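Local structure of purine nucleosidase, (IunH-1) (Sulfolobus solfataricus, 3T8J) at residues A[125-130]-A[135-140]; A[163-168]-A[270-275]; A[24-29]-A[244-249]. The protein belongs to the nucleosidase clan, whose members are alpha/beta proteins built on a largely parallel central sheet, and carries a bound sodium ion in this model. One frame throughout, in Å; residues are numbered along the deposited sequence.

In the fold
Contacts 1 and 2 are buried, whereas contact 3 lies at the surface, yet aliphatic groups carry much of each contact, joined by backbone in contact 2 and by an asparagine amide in contact 3. Contact 1 is local, packing two helical pieces that follow each other between neighbouring parallel strands. Contacts 2 and 3 bring together residues far apart in sequence; both reach the same central sheet, on opposite sides of the centre of the chain. Contact 2 sets a methyl group against a backbone carbonyl, while contact 3 has isoleucines touching lightly between the ends of two helices. Contacts 1 and 2 also meet directly: Thr125 OG1 lies 2.7 Å from Asp168 OD2, a probable hydrogen bond.

Contact 1: A[125-130]-A[135-140]; sequences TNLALA and NSIVKK
Ala130, on helix 125-133, and Ile137, on the short helix that follows, mark the closest backbone approach, with their CA atoms 7.9 Å apart. Across that gap one side chain does nearly all the work. The CD1 methyl of Ile137 comes end-on to the wall of the first helix, 3.7 Å from Ala130 CB and equally near to Ala130 C, so it rests on backbone as well as on a methyl. The torsions explain the reach: CG1 stands between the backbone N and the carbonyl carbon (chi1 68°), and CD1 then continues the chain in an extended line (chi2 173°). One turn earlier, Leu127 sends its CD1 branch to the same methyl at 4.2 Å, a looser touch between apolar side chains. Ala109, on helix 101-111, also packs on Ile137. Leu127 in turn leans on Ile141 and Val144 of strand 141-147 and on Val175 of helix 169-177. The polar groups of segment 135-140 bond away from this contact: Lys140 NZ donates to Ser136 OG at 3.0 Å and also bonds Asn110 OD1; Ser136 OG has a further partner in Asp134 OD1. Both pieces belong to the helical connection of a beta-alpha-beta unit, which runs from strand 116-120 to its parallel neighbour 141-147.

Contact 2: A[163-168]-A[270-275]; sequences FNIWVD and GMTLVD
Ile165 lays its CG2 methyl against the backbone carbonyl of Gly270, with CG2 only 3.3 Å from Gly270 O; Ile165 CB backs up this van der Waals contact at 3.7 Å from the same oxygen. Its two branches divide the task. CG2 is opposite the backbone N and faces the glycine, whereas CG1, placed beside that N (chi1 -53°), reaches the CG2 methyl of Thr272 at 4.1 Å. The two side chains cross at about a right angle, with the Ile165 CG1 methylene against the Thr272 CG2 methyl. The hydroxyl of Thr272 takes no part, and its polar partner is Ala150.

Next to Ile165, backbone meets backbone: the CA atoms of Trp166 and Gly270 are 3.9 Å apart, an approach made possible by the lack of a side chain on the glycine, whose positive phi of 83° is itself one that favours glycine. Arg269 NH2 bonds Trp166 O beside it. At the start of the short helix, Glu162 uses its two carboxylate oxygens to receive the N-H groups of Asn164 and Ile165; at its far end, Asp168 is the N-cap of the next helix, with OD1 accepting from Ala171 N.

Helix 163-167 thus abuts the start of strand 272-275, the edge strand within this chain, while Ile165 and Thr272 both pack on Ile261 of the antiparallel strand 251-261, and Met271 meets Met271 of the third subunit.

Contact 3: A[24-29]-A[244-249]; sequences NNIDVV and IAIDGS
Asp247 OD1, one residue beyond the Ile246 that touches segment 24-29, is gripped twice: by Ser249 OG at 2.8 Å and by Ser249 N at 3.1 Å. The backbone bond makes this an Asx turn, just where helix 237-246 ends. Both donors come from the same face of the carboxylate, the hydroxyl on the syn side and 30° out of the plane, the N-H farther above it at 46°, which should restrict rotation of the carboxylate.

The facing segment also follows a helix end. Helix 12-23 closes in a Schellman motif, with Asn25 at positive phi, Asn25 N bonded to Leu22 O and Ile26 N to Leu21 O; the chain then enters strand 27-33 of the central sheet. Between the two endings, Ile246 bridges the gap with an extended outer chain (chi2 162°) and also touches Leu20 of helix 12-23. Its CG1 meets Ile26 CG1 at 4.4 Å, a light aliphatic touch at the surface. Asn24 comes in beside it, its amide nitrogen held by Leu20 O; the closest pair it makes with the helix is Asn24 ND2 against the CD1 methyl of Ile246, at 4.3 Å.

Contact 1: A[125-130]-A[135-140]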
loop_
_atom_site.group_PDB
_atom_site.type_symbol
_atom_site.label_atom_id
_atom_site.label_comp_id
_atom_site.label_asym_id
_atom_site.label_seq_id
_atom_site.Cartn_x
_atom_site.Cartn_y
_atom_site.Cartn_z
ATOM N N THR A 125 -15.177 -11.530 -12.112
ATOM C CA THR A 125 -16.086 -11.449 -10.975
ATOM C C THR A 125 -17.023 -12.663 -10.834
ATOM O O THR A 125 -17.233 -13.133 -9.722
ATOM C CB THR A 125 -16.881 -10.106 -11.016
ATOM O OG1 THR A 125 -15.972 -9.045 -11.335
ATOM C CG2 THR A 125 -17.535 -9.856 -9.664
ATOM N N ASN A 126 -17.630 -13.133 -11.928
ATOM C CA ASN A 126 -18.575 -14.257 -11.827
ATOM C C ASN A 126 -17.879 -15.549 -11.432
ATOM O O ASN A 126 -18.417 -16.318 -10.633
ATOM C CB ASN A 126 -19.339 -14.485 -13.131
ATOM C CG ASN A 126 -20.329 -13.396 -13.426
ATOM O OD1 ASN A 126 -20.876 -12.801 -12.519
ATOM N ND2 ASN A 126 -20.578 -13.152 -14.718
ATOM N N LEU A 127 -16.701 -15.803 -12.024
ATOM C CA LEU A 127 -15.968 -17.048 -11.676
ATOM C C LEU A 127 -15.511 -16.990 -10.232
ATOM O O LEU A 127 -15.528 -18.026 -9.531
ATOM C CB LEU A 127 -14.815 -17.306 -12.648
ATOM C CG LEU A 127 -14.015 -18.600 -12.443
ATOM C CD1 LEU A 127 -14.918 -19.801 -12.638
ATOM C CD2 LEU A 127 -12.847 -18.651 -13.434
ATOM N N ALA A 128 -15.039 -15.838 -9.760
ATOM C CA ALA A 128 -14.657 -15.684 -8.366
ATOM C C ALA A 128 -15.826 -15.933 -7.427
ATOM O O ALA A 128 -15.669 -16.648 -6.437
ATOM C CB ALA A 128 -14.040 -14.290 -8.102
ATOM N N LEU A 129 -16.987 -15.341 -7.702
ATOM C CA LEU A 129 -18.162 -15.539 -6.854
ATOM C C LEU A 129 -18.602 -17.017 -6.830
ATOM O O LEU A 129 -18.933 -17.540 -5.771
ATOM C CB LEU A 129 -19.306 -14.596 -7.273
ATOM C CG LEU A 129 -20.458 -14.442 -6.275
ATOM C CD1 LEU A 129 -19.973 -14.256 -4.844
ATOM C CD2 LEU A 129 -21.346 -13.272 -6.689
ATOM N N ALA A 130 -18.580 -17.689 -7.989
ATOM C CA ALA A 130 -18.909 -19.103 -8.045
ATOM C C ALA A 130 -17.939 -19.909 -7.164
ATOM O O ALA A 130 -18.363 -20.797 -6.400
ATOM C CB ALA A 130 -18.879 -19.604 -9.509
ATOM N N ASN A 135 -16.072 -24.168 -3.529
ATOM C CA ASN A 135 -14.670 -24.337 -3.882
ATOM C C ASN A 135 -14.384 -25.560 -4.774
ATOM O O ASN A 135 -13.328 -25.605 -5.423
ATOM C CB ASN A 135 -13.797 -24.480 -2.637
ATOM C CG ASN A 135 -13.763 -23.275 -1.694
ATOM O OD1 ASN A 135 -13.184 -23.433 -0.609
ATOM N ND2 ASN A 135 -14.301 -22.095 -2.054
ATOM N N SER A 136 -15.303 -26.539 -4.791
ATOM C CA SER A 136 -15.159 -27.791 -5.565
ATOM C C SER A 136 -15.149 -27.591 -7.073
ATOM O O SER A 136 -14.760 -28.475 -7.834
ATOM C CB SER A 136 -16.220 -28.831 -5.161
ATOM O OG SER A 136 -17.493 -28.548 -5.676
ATOM N N ILE A 137 -15.541 -26.397 -7.541
ATOM C CA ILE A 137 -15.522 -26.153 -8.982
ATOM C C ILE A 137 -14.106 -26.146 -9.564
ATOM O O ILE A 137 -13.931 -26.254 -10.770
ATOM C CB ILE A 137 -16.299 -24.852 -9.424
ATOM C CG1 ILE A 137 -15.612 -23.558 -8.951
ATOM C CG2 ILE A 137 -17.748 -24.894 -8.954
ATOM C CD1 ILE A 137 -16.264 -22.276 -9.512
ATOM N N VAL A 138 -13.077 -26.031 -8.719
ATOM C CA VAL A 138 -11.709 -26.048 -9.213
ATOM C C VAL A 138 -11.354 -27.407 -9.867
ATOM O O VAL A 138 -10.676 -27.433 -10.890
ATOM C CB VAL A 138 -10.710 -25.717 -8.100
ATOM C CG1 VAL A 138 -9.293 -26.056 -8.517
ATOM C CG2 VAL A 138 -10.805 -24.253 -7.708
ATOM N N LYS A 139 -11.845 -28.497 -9.309
ATOM C CA LYS A 139 -11.672 -29.792 -9.978
ATOM C C LYS A 139 -12.708 -30.028 -11.069
ATOM O O LYS A 139 -12.388 -30.626 -12.124
ATOM C CB LYS A 139 -11.681 -30.955 -9.008
ATOM C CG LYS A 139 -11.412 -32.285 -9.765
ATOM C CD LYS A 139 -10.920 -33.367 -8.919
ATOM C CE LYS A 139 -10.933 -34.663 -9.707
ATOM N NZ LYS A 139 -10.362 -35.780 -8.904
ATOM N N LYS A 140 -13.951 -29.598 -10.835
ATOM C CA LYS A 140 -15.045 -29.887 -11.778
ATOM C C LYS A 140 -14.895 -29.155 -13.116
ATOM O O LYS A 140 -15.328 -29.666 -14.160
ATOM C CB LYS A 140 -16.412 -29.576 -11.158
ATOM C CG LYS A 140 -16.725 -30.475 -9.979
ATOM C CD LYS A 140 -17.921 -30.037 -9.193
ATOM C CE LYS A 140 -18.128 -30.967 -7.995
ATOM N NZ LYS A 140 -19.239 -30.492 -7.126
#

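Contact 2: A[163-168]-A[270-275]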
loop_
_atom_site.group_PDB
_atom_site.type_symbol
_atom_site.label_atom_id
_atom_site.label_comp_id
_atom_site.label_asym_id
_atom_site.label_seq_id
_atom_site.Cartn_x
_atom_site.Cartn_y
_atom_site.Cartn_z
ATOM N N PHE A 163 -7.248 -4.341 -19.059
ATOM C CA PHE A 163 -8.599 -4.045 -18.618
ATOM C C PHE A 163 -9.285 -5.131 -17.781
ATOM O O PHE A 163 -9.807 -4.835 -16.709
ATOM C CB PHE A 163 -9.458 -3.733 -19.844
ATOM C CG PHE A 163 -10.848 -3.284 -19.524
ATOM C CD1 PHE A 163 -11.079 -1.972 -19.119
ATOM C CD2 PHE A 163 -11.928 -4.143 -19.658
ATOM C CE1 PHE A 163 -12.371 -1.536 -18.834
ATOM C CE2 PHE A 163 -13.216 -3.704 -19.391
ATOM C CZ PHE A 163 -13.438 -2.390 -19.006
ATOM N N ASN A 164 -9.319 -6.369 -18.267
ATOM C CA ASN A 164 -10.092 -7.417 -17.563
ATOM C C ASN A 164 -9.601 -7.604 -16.123
ATOM O O ASN A 164 -10.407 -7.694 -15.194
ATOM C CB ASN A 164 -10.019 -8.755 -18.296
ATOM C CG ASN A 164 -10.817 -8.757 -19.576
ATOM O OD1 ASN A 164 -11.692 -7.905 -19.781
ATOM N ND2 ASN A 164 -10.544 -9.742 -20.466
ATOM N N ILE A 165 -8.280 -7.647 -15.940
ATOM C CA ILE A 165 -7.719 -7.806 -14.593
ATOM C C ILE A 165 -7.919 -6.536 -13.763
ATOM O O ILE A 165 -8.306 -6.590 -12.585
ATOM C CB ILE A 165 -6.223 -8.188 -14.641
ATOM C CG1 ILE A 165 -5.995 -9.425 -15.527
ATOM C CG2 ILE A 165 -5.630 -8.418 -13.201
ATOM C CD1 ILE A 165 -6.736 -10.684 -15.056
ATOM N N TRP A 166 -7.678 -5.363 -14.373
ATOM C CA TRP A 166 -7.819 -4.083 -13.673
ATOM C C TRP A 166 -9.271 -3.832 -13.148
ATOM O O TRP A 166 -9.448 -3.276 -12.060
ATOM C CB TRP A 166 -7.404 -2.932 -14.626
ATOM C CG TRP A 166 -7.550 -1.571 -14.033
ATOM C CD1 TRP A 166 -6.615 -0.853 -13.316
ATOM C CD2 TRP A 166 -8.709 -0.729 -14.114
ATOM N NE1 TRP A 166 -7.131 0.361 -12.921
ATOM C CE2 TRP A 166 -8.421 0.454 -13.393
ATOM C CE3 TRP A 166 -9.979 -0.874 -14.702
ATOM C CZ2 TRP A 166 -9.344 1.485 -13.266
ATOM C CZ3 TRP A 166 -10.883 0.157 -14.569
ATOM C CH2 TRP A 166 -10.563 1.317 -13.852
ATOM N N VAL A 167 -10.281 -4.210 -13.919
ATOM C CA VAL A 167 -11.696 -3.942 -13.531
ATOM C C VAL A 167 -12.005 -4.548 -12.170
ATOM O O VAL A 167 -12.599 -3.912 -11.293
ATOM C CB VAL A 167 -12.683 -4.414 -14.597
ATOM C CG1 VAL A 167 -14.117 -4.549 -14.035
ATOM C CG2 VAL A 167 -12.669 -3.461 -15.830
ATOM N N ASP A 168 -11.537 -5.789 -11.984
ATOM C CA ASP A 168 -11.771 -6.515 -10.733
ATOM C C ASP A 168 -10.545 -7.329 -10.351
ATOM O O ASP A 168 -10.501 -8.533 -10.581
ATOM C CB ASP A 168 -13.049 -7.346 -10.755
ATOM C CG ASP A 168 -13.486 -7.776 -9.357
ATOM O OD1 ASP A 168 -12.678 -7.646 -8.407
ATOM O OD2 ASP A 168 -14.642 -8.244 -9.186
ATOM N N GLY A 270 -4.120 -3.815 -10.760
ATOM C CA GLY A 270 -4.422 -4.635 -11.919
ATOM C C GLY A 270 -3.261 -5.222 -12.673
ATOM O O GLY A 270 -3.481 -5.989 -13.613
ATOM N N MET A 271 -2.032 -4.921 -12.252
ATOM C CA MET A 271 -0.866 -5.530 -12.887
ATOM C C MET A 271 -0.805 -7.029 -12.644
ATOM O O MET A 271 -1.228 -7.534 -11.593
ATOM C CB MET A 271 0.451 -4.910 -12.407
ATOM C CG MET A 271 0.670 -3.470 -12.885
ATOM S SD MET A 271 2.320 -2.834 -12.597
ATOM C CE MET A 271 3.180 -3.669 -13.865
ATOM N N THR A 272 -0.363 -7.722 -13.677
ATOM C CA THR A 272 0.021 -9.158 -13.586
ATOM C C THR A 272 1.552 -9.223 -13.516
ATOM O O THR A 272 2.255 -8.955 -14.507
ATOM C CB THR A 272 -0.497 -9.942 -14.799
ATOM O OG1 THR A 272 -0.061 -9.295 -16.004
ATOM C CG2 THR A 272 -2.030 -10.042 -14.801
ATOM N N LEU A 273 2.060 -9.567 -12.328
ATOM C CA LEU A 273 3.504 -9.583 -12.024
ATOM C C LEU A 273 3.987 -11.033 -12.142
ATOM O O LEU A 273 3.524 -11.874 -11.394
ATOM C CB LEU A 273 3.721 -9.045 -10.615
ATOM C CG LEU A 273 3.044 -7.665 -10.399
ATOM C CD1 LEU A 273 2.858 -7.369 -8.925
ATOM C CD2 LEU A 273 3.737 -6.527 -11.179
ATOM N N VAL A 274 4.907 -11.259 -13.076
ATOM C CA VAL A 274 5.256 -12.636 -13.477
ATOM C C VAL A 274 6.680 -13.022 -13.046
ATOM O O VAL A 274 7.663 -12.394 -13.461
ATOM C CB VAL A 274 5.104 -12.810 -14.978
ATOM C CG1 VAL A 274 5.456 -14.238 -15.391
ATOM C CG2 VAL A 274 3.653 -12.482 -15.433
ATOM N N ASP A 275 6.779 -14.042 -12.183
ATOM C CA ASP A 275 8.051 -14.634 -11.780
ATOM C C ASP A 275 8.411 -15.693 -12.817
ATOM O O ASP A 275 7.662 -16.667 -13.005
ATOM C CB ASP A 275 7.913 -15.207 -10.367
ATOM C CG ASP A 275 9.248 -15.638 -9.748
ATOM O OD1 ASP A 275 10.255 -15.726 -10.472
ATOM O OD2 ASP A 275 9.277 -15.775 -8.495
#

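Contact 3: A[24-29]-A[244-249]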
loop_
_atom_site.group_PDB
_atom_site.type_symbol
_atom_site.label_atom_id
_atom_site.label_comp_id
_atom_site.label_asym_id
_atom_site.label_seq_id
_atom_site.Cartn_x
_atom_site.Cartn_y
_atom_site.Cartn_z
ATOM N N ASN A 24 -17.704 -23.676 -35.194
ATOM C CA ASN A 24 -16.844 -24.859 -35.126
ATOM C C ASN A 24 -17.378 -26.062 -34.308
ATOM O O ASN A 24 -16.619 -26.962 -33.951
ATOM C CB ASN A 24 -15.450 -24.447 -34.679
ATOM C CG ASN A 24 -14.704 -23.665 -35.770
ATOM O OD1 ASN A 24 -14.279 -24.242 -36.786
ATOM N ND2 ASN A 24 -14.588 -22.345 -35.591
ATOM N N ASN A 25 -18.680 -26.069 -34.051
ATOM C CA ASN A 25 -19.379 -27.195 -33.396
ATOM C C ASN A 25 -18.855 -27.543 -31.989
ATOM O O ASN A 25 -18.848 -28.711 -31.575
ATOM C CB ASN A 25 -19.387 -28.440 -34.298
ATOM C CG ASN A 25 -20.480 -29.419 -33.905
ATOM O OD1 ASN A 25 -21.605 -29.010 -33.660
ATOM N ND2 ASN A 25 -20.156 -30.717 -33.836
ATOM N N ILE A 26 -18.422 -26.527 -31.247
ATOM C CA ILE A 26 -18.141 -26.638 -29.807
ATOM C C ILE A 26 -19.442 -26.386 -29.054
ATOM O O ILE A 26 -20.167 -25.451 -29.394
ATOM C CB ILE A 26 -17.090 -25.614 -29.346
ATOM C CG1 ILE A 26 -15.799 -25.749 -30.146
ATOM C CG2 ILE A 26 -16.866 -25.704 -27.819
ATOM C CD1 ILE A 26 -15.075 -27.065 -29.927
ATOM N N ASP A 27 -19.752 -27.210 -28.055
ATOM C CA ASP A 27 -21.009 -27.083 -27.309
ATOM C C ASP A 27 -20.888 -25.931 -26.325
ATOM O O ASP A 27 -20.135 -26.000 -25.376
ATOM C CB ASP A 27 -21.365 -28.363 -26.583
ATOM C CG ASP A 27 -22.693 -28.299 -25.864
ATOM O OD1 ASP A 27 -23.639 -27.628 -26.359
ATOM O OD2 ASP A 27 -22.830 -29.023 -24.858
ATOM N N VAL A 28 -21.602 -24.844 -26.585
ATOM C CA VAL A 28 -21.670 -23.721 -25.645
ATOM C C VAL A 28 -22.907 -23.926 -24.781
ATOM O O VAL A 28 -24.051 -23.917 -25.290
ATOM C CB VAL A 28 -21.735 -22.373 -26.370
ATOM C CG1 VAL A 28 -21.843 -21.245 -25.351
ATOM C CG2 VAL A 28 -20.495 -22.154 -27.250
ATOM N N VAL A 29 -22.706 -24.223 -23.498
ATOM C CA VAL A 29 -23.830 -24.547 -22.619
ATOM C C VAL A 29 -24.496 -23.329 -21.931
ATOM O O VAL A 29 -25.642 -23.422 -21.465
ATOM C CB VAL A 29 -23.429 -25.580 -21.551
ATOM C CG1 VAL A 29 -22.863 -26.857 -22.228
ATOM C CG2 VAL A 29 -22.419 -25.009 -20.552
ATOM N N ILE A 244 -7.127 -20.262 -29.770
ATOM C CA ILE A 244 -6.160 -21.141 -29.089
ATOM C C ILE A 244 -6.917 -22.205 -28.276
ATOM O O ILE A 244 -6.508 -23.383 -28.224
ATOM C CB ILE A 244 -5.209 -20.322 -28.189
ATOM C CG1 ILE A 244 -4.258 -19.485 -29.036
ATOM C CG2 ILE A 244 -4.421 -21.226 -27.234
ATOM C CD1 ILE A 244 -3.567 -18.398 -28.219
ATOM N N ALA A 245 -8.032 -21.827 -27.635
ATOM C CA ALA A 245 -8.831 -22.833 -26.901
ATOM C C ALA A 245 -9.321 -23.941 -27.834
ATOM O O ALA A 245 -9.256 -25.131 -27.510
ATOM C CB ALA A 245 -10.000 -22.177 -26.168
ATOM N N ILE A 246 -9.740 -23.568 -29.035
ATOM C CA ILE A 246 -10.193 -24.536 -30.049
ATOM C C ILE A 246 -9.049 -25.386 -30.617
ATOM O O ILE A 246 -9.167 -26.627 -30.716
ATOM C CB ILE A 246 -10.927 -23.798 -31.213
ATOM C CG1 ILE A 246 -12.228 -23.168 -30.715
ATOM C CG2 ILE A 246 -11.205 -24.745 -32.380
ATOM C CD1 ILE A 246 -12.813 -22.049 -31.641
ATOM N N ASP A 247 -7.958 -24.722 -30.994
ATOM C CA ASP A 247 -6.779 -25.357 -31.611
ATOM C C ASP A 247 -5.507 -24.844 -30.944
ATOM O O ASP A 247 -5.029 -23.756 -31.249
ATOM C CB ASP A 247 -6.757 -25.026 -33.110
ATOM C CG ASP A 247 -5.548 -25.605 -33.835
ATOM O OD1 ASP A 247 -4.714 -26.293 -33.203
ATOM O OD2 ASP A 247 -5.443 -25.382 -35.066
ATOM N N GLY A 248 -4.956 -25.639 -30.031
ATOM C CA GLY A 248 -3.819 -25.229 -29.244
ATOM C C GLY A 248 -2.550 -24.963 -30.034
ATOM O O GLY A 248 -1.655 -24.260 -29.538
ATOM N N SER A 249 -2.440 -25.535 -31.242
ATOM C CA SER A 249 -1.264 -25.297 -32.090
ATOM C C SER A 249 -1.185 -23.850 -32.602
ATOM O O SER A 249 -0.158 -23.438 -33.140
ATOM C CB SER A 249 -1.212 -26.287 -33.266
ATOM O OG SER A 249 -2.162 -25.980 -34.269
#